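Local coordinates for protein thymidylate synthase thyX (Helicobacter pylori, PDB 3N3Y) that probably makes dTMP by reductive methylation of dUMP, using methylenetetrahydrofolate as carbon donor and FAD as cofactor, and works as a homotetramer, at residues Met9-Leu19 and His62-Leu72; Lys42-Val50 and Glu205-Cys213. All coordinates share one frame; numbering follows the deposited sequence.

Interaction 1: residues Met9-Leu19 and His62-Leu72. With UMP (2'-deoxyuridine 5'-monophosphate), chain E.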
loop_
_atom_site.group_PDB
_atom_site.type_symbol
_atom_site.label_atom_id
_atom_site.label_comp_id
_atom_site.label_asym_id
_atom_site.label_seq_id
_atom_site.Cartn_x
_atom_site.Cartn_y
_atom_site.Cartn_z
ATOM N N MET A 9 22.606 -15.882 -9.324
ATOM C CA MET A 9 22.044 -15.776 -7.972
ATOM C C MET A 9 21.023 -16.902 -7.730
ATOM O O MET A 9 20.325 -17.311 -8.650
ATOM C CB MET A 9 21.465 -14.373 -7.681
ATOM C CG MET A 9 19.976 -14.178 -7.929
ATOM S SD MET A 9 19.544 -13.757 -9.638
ATOM C CE MET A 9 20.205 -12.097 -9.797
ATOM N N GLU A 10 20.977 -17.419 -6.505
ATOM C CA GLU A 10 20.116 -18.556 -6.164
ATOM C C GLU A 10 18.749 -18.141 -5.586
ATOM O O GLU A 10 18.672 -17.484 -4.539
ATOM C CB GLU A 10 20.846 -19.500 -5.191
ATOM C CG GLU A 10 22.147 -20.097 -5.770
ATOM C CD GLU A 10 23.132 -20.620 -4.713
ATOM O OE1 GLU A 10 22.814 -20.593 -3.500
ATOM O OE2 GLU A 10 24.238 -21.060 -5.108
ATOM N N VAL A 11 17.676 -18.529 -6.273
ATOM C CA VAL A 11 16.315 -18.271 -5.805
ATOM C C VAL A 11 15.534 -19.550 -5.509
ATOM O O VAL A 11 15.356 -20.386 -6.392
ATOM C CB VAL A 11 15.505 -17.493 -6.837
ATOM C CG1 VAL A 11 14.121 -17.209 -6.290
ATOM C CG2 VAL A 11 16.196 -16.215 -7.204
ATOM N N ILE A 12 15.055 -19.679 -4.272
ATOM C CA ILE A 12 14.192 -20.784 -3.857
ATOM C C ILE A 12 12.789 -20.275 -3.540
ATOM O O ILE A 12 12.629 -19.288 -2.814
ATOM C CB ILE A 12 14.693 -21.459 -2.551
ATOM C CG1 ILE A 12 16.170 -21.837 -2.637
ATOM C CG2 ILE A 12 13.849 -22.692 -2.240
ATOM C CD1 ILE A 12 16.468 -22.848 -3.700
ATOM N N CYS A 13 11.771 -20.943 -4.066
ATOM C CA CYS A 13 10.413 -20.706 -3.588
ATOM C C CYS A 13 10.128 -21.659 -2.437
ATOM O O CYS A 13 10.024 -22.863 -2.645
ATOM C CB CYS A 13 9.386 -20.886 -4.696
ATOM S SG CYS A 13 7.689 -20.532 -4.145
ATOM N N LYS A 14 10.020 -21.119 -1.224
ATOM C CA LYS A 14 9.911 -21.934 -0.026
ATOM C C LYS A 14 8.454 -22.266 0.335
ATOM O O LYS A 14 8.174 -23.259 1.001
ATOM C CB LYS A 14 10.595 -21.224 1.145
ATOM C CG LYS A 14 11.928 -20.619 0.775
ATOM C CD LYS A 14 12.721 -20.275 2.011
ATOM C CE LYS A 14 11.992 -19.248 2.865
ATOM N NZ LYS A 14 12.892 -18.730 3.942
ATOM N N HIS A 15 7.526 -21.423 -0.086
ATOM C CA HIS A 15 6.125 -21.717 0.136
ATOM C C HIS A 15 5.270 -20.949 -0.829
ATOM O O HIS A 15 5.602 -19.832 -1.211
ATOM C CB HIS A 15 5.698 -21.404 1.571
ATOM C CG HIS A 15 4.372 -21.992 1.925
ATOM N ND1 HIS A 15 4.231 -23.299 2.337
ATOM C CD2 HIS A 15 3.120 -21.473 1.872
ATOM C CE1 HIS A 15 2.952 -23.553 2.552
ATOM N NE2 HIS A 15 2.258 -22.464 2.272
ATOM N N TYR A 16 4.172 -21.565 -1.243
ATOM C CA TYR A 16 3.228 -20.897 -2.126
ATOM C C TYR A 16 1.803 -21.283 -1.785
ATOM O O TYR A 16 1.555 -22.245 -1.056
ATOM C CB TYR A 16 3.526 -21.205 -3.589
ATOM C CG TYR A 16 3.467 -22.678 -3.924
ATOM C CD1 TYR A 16 2.282 -23.274 -4.336
ATOM C CD2 TYR A 16 4.604 -23.478 -3.823
ATOM C CE1 TYR A 16 2.233 -24.634 -4.647
ATOM C CE2 TYR A 16 4.569 -24.829 -4.129
ATOM C CZ TYR A 16 3.386 -25.405 -4.541
ATOM O OH TYR A 16 3.363 -26.750 -4.840
ATOM N N THR A 17 0.874 -20.509 -2.325
ATOM C CA THR A 17 -0.539 -20.676 -2.068
ATOM C C THR A 17 -1.131 -21.593 -3.127
ATOM O O THR A 17 -0.992 -21.332 -4.327
ATOM C CB THR A 17 -1.277 -19.316 -2.111
ATOM O OG1 THR A 17 -0.803 -18.471 -1.055
ATOM C CG2 THR A 17 -2.764 -19.517 -1.929
ATOM N N PRO A 18 -1.793 -22.674 -2.688
ATOM C CA PRO A 18 -2.462 -23.583 -3.626
ATOM C C PRO A 18 -3.321 -22.767 -4.574
ATOM O O PRO A 18 -3.963 -21.824 -4.115
ATOM C CB PRO A 18 -3.347 -24.441 -2.714
ATOM C CG PRO A 18 -2.675 -24.425 -1.397
ATOM C CD PRO A 18 -1.974 -23.081 -1.281
ATOM N N LEU A 19 -3.313 -23.100 -5.860
ATOM C CA LEU A 19 -4.121 -22.396 -6.864
ATOM C C LEU A 19 -5.626 -22.330 -6.562
ATOM O O LEU A 19 -6.303 -21.380 -6.943
ATOM C CB LEU A 19 -3.951 -23.046 -8.242
ATOM C CG LEU A 19 -2.857 -22.568 -9.189
ATOM C CD1 LEU A 19 -2.966 -23.330 -10.499
ATOM C CD2 LEU A 19 -2.966 -21.076 -9.433
ATOM N N HIS A 62 -4.670 -13.136 -3.948
ATOM C CA HIS A 62 -4.835 -14.198 -2.956
ATOM C C HIS A 62 -3.715 -15.223 -3.017
ATOM O O HIS A 62 -3.509 -15.964 -2.061
ATOM C CB HIS A 62 -6.191 -14.899 -3.096
ATOM C CG HIS A 62 -7.358 -13.983 -2.915
ATOM N ND1 HIS A 62 -7.834 -13.628 -1.674
ATOM C CD2 HIS A 62 -8.130 -13.329 -3.818
ATOM C CE1 HIS A 62 -8.857 -12.803 -1.818
ATOM N NE2 HIS A 62 -9.057 -12.607 -3.109
ATOM N N LEU A 63 -3.011 -15.267 -4.149
ATOM C CA LEU A 63 -1.820 -16.117 -4.295
ATOM C C LEU A 63 -0.571 -15.400 -3.793
ATOM O O LEU A 63 -0.220 -14.334 -4.295
ATOM C CB LEU A 63 -1.638 -16.541 -5.758
ATOM C CG LEU A 63 -2.882 -17.185 -6.385
ATOM C CD1 LEU A 63 -2.673 -17.496 -7.857
ATOM C CD2 LEU A 63 -3.267 -18.445 -5.618
ATOM N N TYR A 64 0.090 -16.004 -2.813
ATOM C CA TYR A 64 1.257 -15.434 -2.158
ATOM C C TYR A 64 2.475 -16.354 -2.280
ATOM O O TYR A 64 2.363 -17.561 -2.115
ATOM C CB TYR A 64 0.957 -15.281 -0.679
ATOM C CG TYR A 64 1.741 -14.204 0.024
ATOM C CD1 TYR A 64 1.779 -12.909 -0.482
ATOM C CD2 TYR A 64 2.417 -14.472 1.218
ATOM C CE1 TYR A 64 2.480 -11.911 0.166
ATOM C CE2 TYR A 64 3.127 -13.477 1.884
ATOM C CZ TYR A 64 3.147 -12.191 1.352
ATOM O OH TYR A 64 3.829 -11.181 1.999
ATOM N N TYR A 65 3.643 -15.779 -2.525
ATOM C CA TYR A 65 4.866 -16.582 -2.673
ATOM C C TYR A 65 5.971 -16.141 -1.728
ATOM O O TYR A 65 6.320 -14.966 -1.693
ATOM C CB TYR A 65 5.374 -16.477 -4.094
ATOM C CG TYR A 65 4.347 -16.884 -5.105
ATOM C CD1 TYR A 65 4.151 -18.232 -5.428
ATOM C CD2 TYR A 65 3.561 -15.936 -5.732
ATOM C CE1 TYR A 65 3.212 -18.610 -6.368
ATOM C CE2 TYR A 65 2.611 -16.303 -6.668
ATOM C CZ TYR A 65 2.435 -17.639 -6.975
ATOM O OH TYR A 65 1.489 -17.987 -7.903
ATOM N N ASN A 66 6.503 -17.085 -0.962
ATOM C CA ASN A 66 7.672 -16.852 -0.122
ATOM C C ASN A 66 8.965 -17.362 -0.761
ATOM O O ASN A 66 9.174 -18.567 -0.877
ATOM C CB ASN A 66 7.492 -17.526 1.232
ATOM C CG ASN A 66 6.133 -17.258 1.837
ATOM O OD1 ASN A 66 5.215 -18.068 1.706
ATOM N ND2 ASN A 66 5.993 -16.109 2.498
ATOM N N PHE A 67 9.842 -16.440 -1.137
ATOM C CA PHE A 67 11.110 -16.782 -1.764
ATOM C C PHE A 67 12.303 -16.585 -0.858
ATOM O O PHE A 67 12.248 -15.871 0.143
ATOM C CB PHE A 67 11.369 -15.921 -2.989
ATOM C CG PHE A 67 10.358 -16.078 -4.079
ATOM C CD1 PHE A 67 10.495 -17.079 -5.028
ATOM C CD2 PHE A 67 9.294 -15.190 -4.190
ATOM C CE1 PHE A 67 9.590 -17.203 -6.050
ATOM C CE2 PHE A 67 8.377 -15.313 -5.215
ATOM C CZ PHE A 67 8.523 -16.325 -6.148
ATOM N N GLU A 68 13.401 -17.217 -1.250
ATOM C CA GLU A 68 14.691 -16.929 -0.665
ATOM C C GLU A 68 15.605 -16.514 -1.814
ATOM O O GLU A 68 15.626 -17.166 -2.850
ATOM C CB GLU A 68 15.226 -18.157 0.062
ATOM C CG GLU A 68 16.360 -17.868 1.025
ATOM C CD GLU A 68 17.234 -19.104 1.280
ATOM O OE1 GLU A 68 16.674 -20.215 1.457
ATOM O OE2 GLU A 68 18.482 -18.964 1.294
ATOM N N ILE A 69 16.338 -15.418 -1.639
ATOM C CA ILE A 69 17.255 -14.937 -2.669
ATOM C C ILE A 69 18.659 -14.802 -2.099
ATOM O O ILE A 69 18.866 -14.091 -1.110
ATOM C CB ILE A 69 16.806 -13.574 -3.248
ATOM C CG1 ILE A 69 15.352 -13.659 -3.731
ATOM C CG2 ILE A 69 17.770 -13.106 -4.359
ATOM C CD1 ILE A 69 14.682 -12.308 -4.009
ATOM N N LYS A 70 19.614 -15.503 -2.708
ATOM C CA LYS A 70 21.012 -15.447 -2.270
ATOM C C LYS A 70 21.910 -14.940 -3.391
ATOM O O LYS A 70 21.744 -15.313 -4.548
ATOM C CB LYS A 70 21.517 -16.813 -1.782
ATOM C CG LYS A 70 20.544 -17.568 -0.896
ATOM C CD LYS A 70 21.261 -18.434 0.153
ATOM C CE LYS A 70 22.161 -19.489 -0.486
ATOM N NZ LYS A 70 22.848 -20.371 0.511
ATOM N N GLY A 71 22.840 -14.062 -3.043
ATOM C CA GLY A 71 23.840 -13.610 -3.994
ATOM C C GLY A 71 23.410 -12.479 -4.907
ATOM O O GLY A 71 23.942 -12.316 -5.993
ATOM N N LEU A 72 22.436 -11.693 -4.469
ATOM C CA LEU A 72 22.022 -10.516 -5.206
ATOM C C LEU A 72 22.929 -9.359 -4.755
ATOM O O LEU A 72 23.300 -9.273 -3.573
ATOM C CB LEU A 72 20.546 -10.214 -4.898
ATOM C CG LEU A 72 19.874 -9.127 -5.733
ATOM C CD1 LEU A 72 19.602 -9.636 -7.136
ATOM C CD2 LEU A 72 18.603 -8.603 -5.065
HETATM N N1 UMP E . 4.121 -26.585 -0.977
HETATM C C2 UMP E . 3.582 -25.328 -0.763
HETATM N N3 UMP E . 2.233 -25.113 -0.954
HETATM C C4 UMP E . 1.436 -26.152 -1.366
HETATM C C5 UMP E . 1.972 -27.414 -1.583
HETATM C C6 UMP E . 3.332 -27.625 -1.383
HETATM O O2 UMP E . 4.308 -24.405 -0.391
HETATM O O4 UMP E . 0.247 -25.942 -1.542
HETATM C "C1'" UMP E . 5.565 -26.758 -0.756
HETATM C "C2'" UMP E . 5.850 -27.612 0.462
HETATM C "C3'" UMP E . 7.194 -28.213 0.095
HETATM C "C4'" UMP E . 7.296 -28.140 -1.428
HETATM O "O3'" UMP E . 8.208 -27.439 0.683
HETATM O "O4'" UMP E . 6.214 -27.340 -1.870
HETATM C "C5'" UMP E . 7.183 -29.526 -2.049
HETATM O "O5'" UMP E . 5.953 -30.107 -1.665
HETATM P P UMP E . 5.381 -31.436 -2.382
HETATM O OP1 UMP E . 3.921 -31.576 -2.017
HETATM O OP2 UMP E . 6.156 -32.612 -1.833
HETATM O OP3 UMP E . 5.536 -31.314 -3.853
#
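Tyr16 and Tyr65 meet at the end of an antiparallel strand pair, where CB of Tyr16 rests 3.6 Å from Tyr65 CD1. Beyond CB the Tyr16 ring lies against the nucleotide on one face, and His206 meets it edge-to-face. With chi1 at 59°, CG sits between the backbone N and the carbonyl carbon, and the ring turns off the sheet to lie under the uracil base: N3 of UMP stands 3.6 Å above the ring plane, over its centre, CE2 meets C2 and N1, CE1 meets C4, and the hydroxyl OH reaches C5 and C6. The same residue grips the base through its backbone, Tyr16 N giving a bond to UMP O2 (3.0 Å) and Tyr16 O taking one from UMP N3 (2.9 Å), which fixes the base's rotation over the ring. His15, the residue before, turns a ring face to the same UMP O2; its NE2 bonds to His15 of the second subunit.

The strands carrying this pocket are laced by backbone bonds through Glu10-Lys70, Ile12-Glu68 and His15-Asn66. Asn66 O takes a short bond from Lys14 N (2.7 Å) and a weak one from His15 N. Farther along, Val11 CG1 touches Phe67 CD1 (3.8 Å), and Cys13 SG approaches the Phe67 ring obliquely. Lys14 and His15 both facing Asn66 make a classic beta bulge, set in the outermost strand of this chain's four-stranded antiparallel sheet, beside a dUMP pocket.

Interaction 2: residues Lys42-Val50 and Glu205-Cys213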
loop_
_atom_site.group_PDB
_atom_site.type_symbol
_atom_site.label_atom_id
_atom_site.label_comp_id
_atom_site.label_asym_id
_atom_site.label_seq_id
_atom_site.Cartn_x
_atom_site.Cartn_y
_atom_site.Cartn_z
ATOM N N LYS A 42 -10.598 -26.633 -15.840
ATOM C CA LYS A 42 -11.510 -25.498 -16.001
ATOM C C LYS A 42 -11.347 -24.478 -14.875
ATOM O O LYS A 42 -11.530 -23.281 -15.087
ATOM C CB LYS A 42 -12.972 -25.950 -16.094
ATOM C CG LYS A 42 -13.274 -26.799 -17.315
ATOM C CD LYS A 42 -14.754 -26.787 -17.653
ATOM C CE LYS A 42 -15.204 -25.402 -18.113
ATOM N NZ LYS A 42 -14.526 -24.952 -19.369
ATOM N N ASP A 43 -11.012 -24.951 -13.679
ATOM C CA ASP A 43 -10.714 -24.036 -12.580
ATOM C C ASP A 43 -9.391 -23.300 -12.836
ATOM O O ASP A 43 -9.309 -22.086 -12.621
ATOM C CB ASP A 43 -10.708 -24.764 -11.226
ATOM C CG ASP A 43 -12.125 -25.031 -10.693
ATOM O OD1 ASP A 43 -13.090 -24.449 -11.238
ATOM O OD2 ASP A 43 -12.275 -25.817 -9.725
ATOM N N LYS A 44 -8.369 -24.029 -13.304
ATOM C CA LYS A 44 -7.082 -23.411 -13.640
ATOM C C LYS A 44 -7.268 -22.393 -14.749
ATOM O O LYS A 44 -6.686 -21.314 -14.725
ATOM C CB LYS A 44 -6.047 -24.445 -14.106
ATOM C CG LYS A 44 -5.407 -25.287 -13.014
ATOM C CD LYS A 44 -4.378 -26.238 -13.630
ATOM C CE LYS A 44 -4.960 -26.934 -14.867
ATOM N NZ LYS A 44 -4.020 -27.881 -15.536
ATOM N N GLU A 45 -8.083 -22.754 -15.732
ATOM C CA GLU A 45 -8.325 -21.882 -16.863
ATOM C C GLU A 45 -8.936 -20.575 -16.396
ATOM O O GLU A 45 -8.607 -19.507 -16.914
ATOM C CB GLU A 45 -9.250 -22.563 -17.865
ATOM C CG GLU A 45 -9.996 -21.601 -18.759
ATOM C CD GLU A 45 -9.074 -20.808 -19.676
ATOM O OE1 GLU A 45 -7.833 -20.930 -19.539
ATOM O OE2 GLU A 45 -9.598 -20.063 -20.541
ATOM N N LEU A 46 -9.821 -20.668 -15.408
ATOM C CA LEU A 46 -10.539 -19.502 -14.892
ATOM C C LEU A 46 -9.612 -18.459 -14.245
ATOM O O LEU A 46 -9.783 -17.253 -14.444
ATOM C CB LEU A 46 -11.621 -19.941 -13.895
ATOM C CG LEU A 46 -12.348 -18.828 -13.126
ATOM C CD1 LEU A 46 -13.343 -18.090 -14.017
ATOM C CD2 LEU A 46 -13.041 -19.404 -11.912
ATOM N N ILE A 47 -8.632 -18.932 -13.480
ATOM C CA ILE A 47 -7.698 -18.042 -12.812
ATOM C C ILE A 47 -6.968 -17.199 -13.846
ATOM O O ILE A 47 -6.796 -15.991 -13.687
ATOM C CB ILE A 47 -6.684 -18.831 -11.971
ATOM C CG1 ILE A 47 -7.411 -19.645 -10.900
ATOM C CG2 ILE A 47 -5.674 -17.881 -11.338
ATOM C CD1 ILE A 47 -6.515 -20.559 -10.094
ATOM N N HIS A 48 -6.573 -17.847 -14.931
ATOM C CA HIS A 48 -5.810 -17.193 -15.973
ATOM C C HIS A 48 -6.633 -16.162 -16.736
ATOM O O HIS A 48 -6.172 -15.050 -16.977
ATOM C CB HIS A 48 -5.247 -18.239 -16.937
ATOM C CG HIS A 48 -4.370 -17.662 -18.001
ATOM N ND1 HIS A 48 -3.017 -17.463 -17.822
ATOM C CD2 HIS A 48 -4.653 -17.228 -19.253
ATOM C CE1 HIS A 48 -2.503 -16.938 -18.921
ATOM N NE2 HIS A 48 -3.474 -16.785 -19.804
ATOM N N ARG A 49 -7.852 -16.525 -17.117
ATOM C CA ARG A 49 -8.664 -15.641 -17.944
ATOM C C ARG A 49 -9.174 -14.410 -17.193
ATOM O O ARG A 49 -9.085 -13.288 -17.700
ATOM C CB ARG A 49 -9.825 -16.400 -18.591
ATOM C CG ARG A 49 -10.825 -15.472 -19.286
ATOM C CD ARG A 49 -11.901 -16.247 -20.049
ATOM N NE ARG A 49 -12.243 -17.498 -19.377
ATOM C CZ ARG A 49 -13.156 -17.615 -18.417
ATOM N NH1 ARG A 49 -13.837 -16.547 -18.003
ATOM N NH2 ARG A 49 -13.382 -18.806 -17.871
ATOM N N VAL A 50 -9.709 -14.623 -15.992
ATOM C CA VAL A 50 -10.208 -13.518 -15.160
ATOM C C VAL A 50 -9.064 -12.713 -14.526
ATOM O O VAL A 50 -9.086 -11.481 -14.509
ATOM C CB VAL A 50 -11.184 -14.020 -14.040
ATOM C CG1 VAL A 50 -11.673 -12.864 -13.193
ATOM C CG2 VAL A 50 -12.376 -14.762 -14.645
ATOM N N GLU A 205 3.179 -25.739 -11.756
ATOM C CA GLU A 205 1.722 -25.663 -11.860
ATOM C C GLU A 205 1.192 -24.224 -11.846
ATOM O O GLU A 205 0.113 -23.960 -12.383
ATOM C CB GLU A 205 1.052 -26.524 -10.781
ATOM C CG GLU A 205 -0.033 -25.807 -9.975
ATOM C CD GLU A 205 -1.374 -26.553 -9.982
ATOM O OE1 GLU A 205 -2.019 -26.648 -8.903
ATOM O OE2 GLU A 205 -1.782 -27.041 -11.066
ATOM N N HIS A 206 1.957 -23.297 -11.252
ATOM C CA HIS A 206 1.584 -21.875 -11.247
ATOM C C HIS A 206 2.212 -21.082 -12.404
ATOM O O HIS A 206 1.806 -19.954 -12.688
ATOM C CB HIS A 206 2.007 -21.195 -9.943
ATOM C CG HIS A 206 1.220 -21.598 -8.735
ATOM N ND1 HIS A 206 0.999 -22.915 -8.385
ATOM C CD2 HIS A 206 0.665 -20.851 -7.749
ATOM C CE1 HIS A 206 0.322 -22.961 -7.250
ATOM N NE2 HIS A 206 0.108 -21.721 -6.843
ATOM N N GLN A 207 3.221 -21.648 -13.058
ATOM C CA GLN A 207 3.999 -20.848 -14.005
ATOM C C GLN A 207 3.209 -20.298 -15.194
ATOM O O GLN A 207 3.618 -19.315 -15.798
ATOM C CB GLN A 207 5.261 -21.581 -14.458
ATOM C CG GLN A 207 6.420 -21.468 -13.470
ATOM C CD GLN A 207 7.673 -22.141 -13.985
ATOM O OE1 GLN A 207 7.767 -22.469 -15.167
ATOM N NE2 GLN A 207 8.645 -22.347 -13.104
ATOM N N TYR A 208 2.062 -20.894 -15.509
ATOM C CA TYR A 208 1.275 -20.414 -16.649
ATOM C C TYR A 208 0.657 -19.036 -16.433
ATOM O O TYR A 208 0.316 -18.346 -17.393
ATOM C CB TYR A 208 0.180 -21.410 -17.013
ATOM C CG TYR A 208 -0.937 -21.469 -16.009
ATOM C CD1 TYR A 208 -0.731 -22.033 -14.754
ATOM C CD2 TYR A 208 -2.204 -20.975 -16.315
ATOM C CE1 TYR A 208 -1.746 -22.098 -13.832
ATOM C CE2 TYR A 208 -3.231 -21.038 -15.398
ATOM C CZ TYR A 208 -2.993 -21.601 -14.155
ATOM O OH TYR A 208 -3.993 -21.676 -13.221
ATOM N N LEU A 209 0.514 -18.633 -15.175
ATOM C CA LEU A 209 -0.085 -17.337 -14.864
ATOM C C LEU A 209 0.875 -16.214 -15.195
ATOM O O LEU A 209 0.462 -15.088 -15.448
ATOM C CB LEU A 209 -0.468 -17.247 -13.380
ATOM C CG LEU A 209 -1.453 -18.303 -12.895
ATOM C CD1 LEU A 209 -1.612 -18.195 -11.395
ATOM C CD2 LEU A 209 -2.788 -18.145 -13.600
ATOM N N PHE A 210 2.165 -16.540 -15.190
ATOM C CA PHE A 210 3.212 -15.539 -15.305
ATOM C C PHE A 210 3.962 -15.639 -16.615
ATOM O O PHE A 210 4.666 -14.708 -16.992
ATOM C CB PHE A 210 4.199 -15.681 -14.146
ATOM C CG PHE A 210 3.554 -15.596 -12.801
ATOM C CD1 PHE A 210 3.250 -14.360 -12.245
ATOM C CD2 PHE A 210 3.227 -16.747 -12.099
ATOM C CE1 PHE A 210 2.636 -14.267 -11.000
ATOM C CE2 PHE A 210 2.616 -16.669 -10.847
ATOM C CZ PHE A 210 2.317 -15.419 -10.298
ATOM N N GLU A 211 3.804 -16.766 -17.305
ATOM C CA GLU A 211 4.628 -17.070 -18.477
ATOM C C GLU A 211 4.785 -15.889 -19.443
ATOM O O GLU A 211 5.867 -15.669 -19.999
ATOM C CB GLU A 211 4.085 -18.301 -19.213
ATOM C CG GLU A 211 2.618 -18.183 -19.611
ATOM C CD GLU A 211 2.023 -19.508 -20.088
ATOM O OE1 GLU A 211 0.820 -19.767 -19.796
ATOM O OE2 GLU A 211 2.757 -20.287 -20.747
ATOM N N ASP A 212 3.711 -15.124 -19.619
ATOM C CA ASP A 212 3.659 -14.083 -20.646
ATOM C C ASP A 212 4.153 -12.698 -20.195
ATOM O O ASP A 212 4.341 -11.804 -21.025
ATOM C CB ASP A 212 2.240 -13.994 -21.224
ATOM C CG ASP A 212 1.697 -15.358 -21.650
ATOM O OD1 ASP A 212 2.430 -16.113 -22.333
ATOM O OD2 ASP A 212 0.540 -15.680 -21.295
ATOM N N CYS A 213 4.352 -12.520 -18.887
ATOM C CA CYS A 213 4.985 -11.304 -18.357
ATOM C C CYS A 213 6.383 -11.112 -18.948
ATOM O O CYS A 213 6.776 -9.993 -19.290
ATOM C CB CYS A 213 5.102 -11.355 -16.822
ATOM S SG CYS A 213 3.543 -11.429 -15.898
#
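Tyr208 reaches across to the helix 41-51 and gives its hydroxyl proton to a main-chain carbonyl, Tyr208 OH to Lys44 O at 3.1 Å. The bond arrives well to the side of the carbonyl, at a C=O...O angle of 109°, and that oxygen is also the acceptor of weak helical bonds from Ile47 N and His48 N. Torsion chi1 of 71° swings the tyrosine ring over its own neighbour, and Leu209 CD2 tucks beneath one ring face. The same methyl meets Ile47 CG2 at 3.7 Å. This is the close-packed half, with Ile47 and Leu209 both buried; Leu19 and helix 20-30 pack on Ile47.

Toward solvent the fit relaxes. The His48 and Tyr208 rings run past one another head to tail, nearly parallel (26° between planes) but offset so far that they hardly face; the closest side-chain atoms are His48 CB and Tyr208 CE2 (3.8 Å). Asp212 OD2 comes only to 4.1 Å from His48 CE1, at the imidazole edge, while Asp212 OD1 is held by Lys215. On the other flank Lys44 CD passes Glu205 OE2 at 3.7 Å, yet Lys44 NZ stays 5.1 Å from that oxygen, too far for a salt bridge. Here a helix face packs against the irregular segment that follows helix 189-201, a tertiary contact within one subunit, closed by a small apolar core and a tyrosine-to-carbonyl bond.

Overall arrangement
Interaction 1 is the more extensive contact and lies nearer the chain centre, about 9 Å away against about 22 Å for interaction 2. Both are partly buried: half of the touching residues of interaction 1 are buried, while in interaction 2 burial centres on Ile47 and Leu209, with Lys44 and His48 partly exposed. Regular backbone bonding dominates the first, whereas the second rests on side-chain packing and a tyrosine-to-carbonyl bond. Their centres are about 18 Å apart, but they join directly: Thr17 O probably accepts a hydrogen bond from His206 NE2 (2.8 Å), and Leu19 touches Ile47 and Tyr208. Interaction 1 also faces a second subunit and the nucleotide; no other chain touches interaction 2.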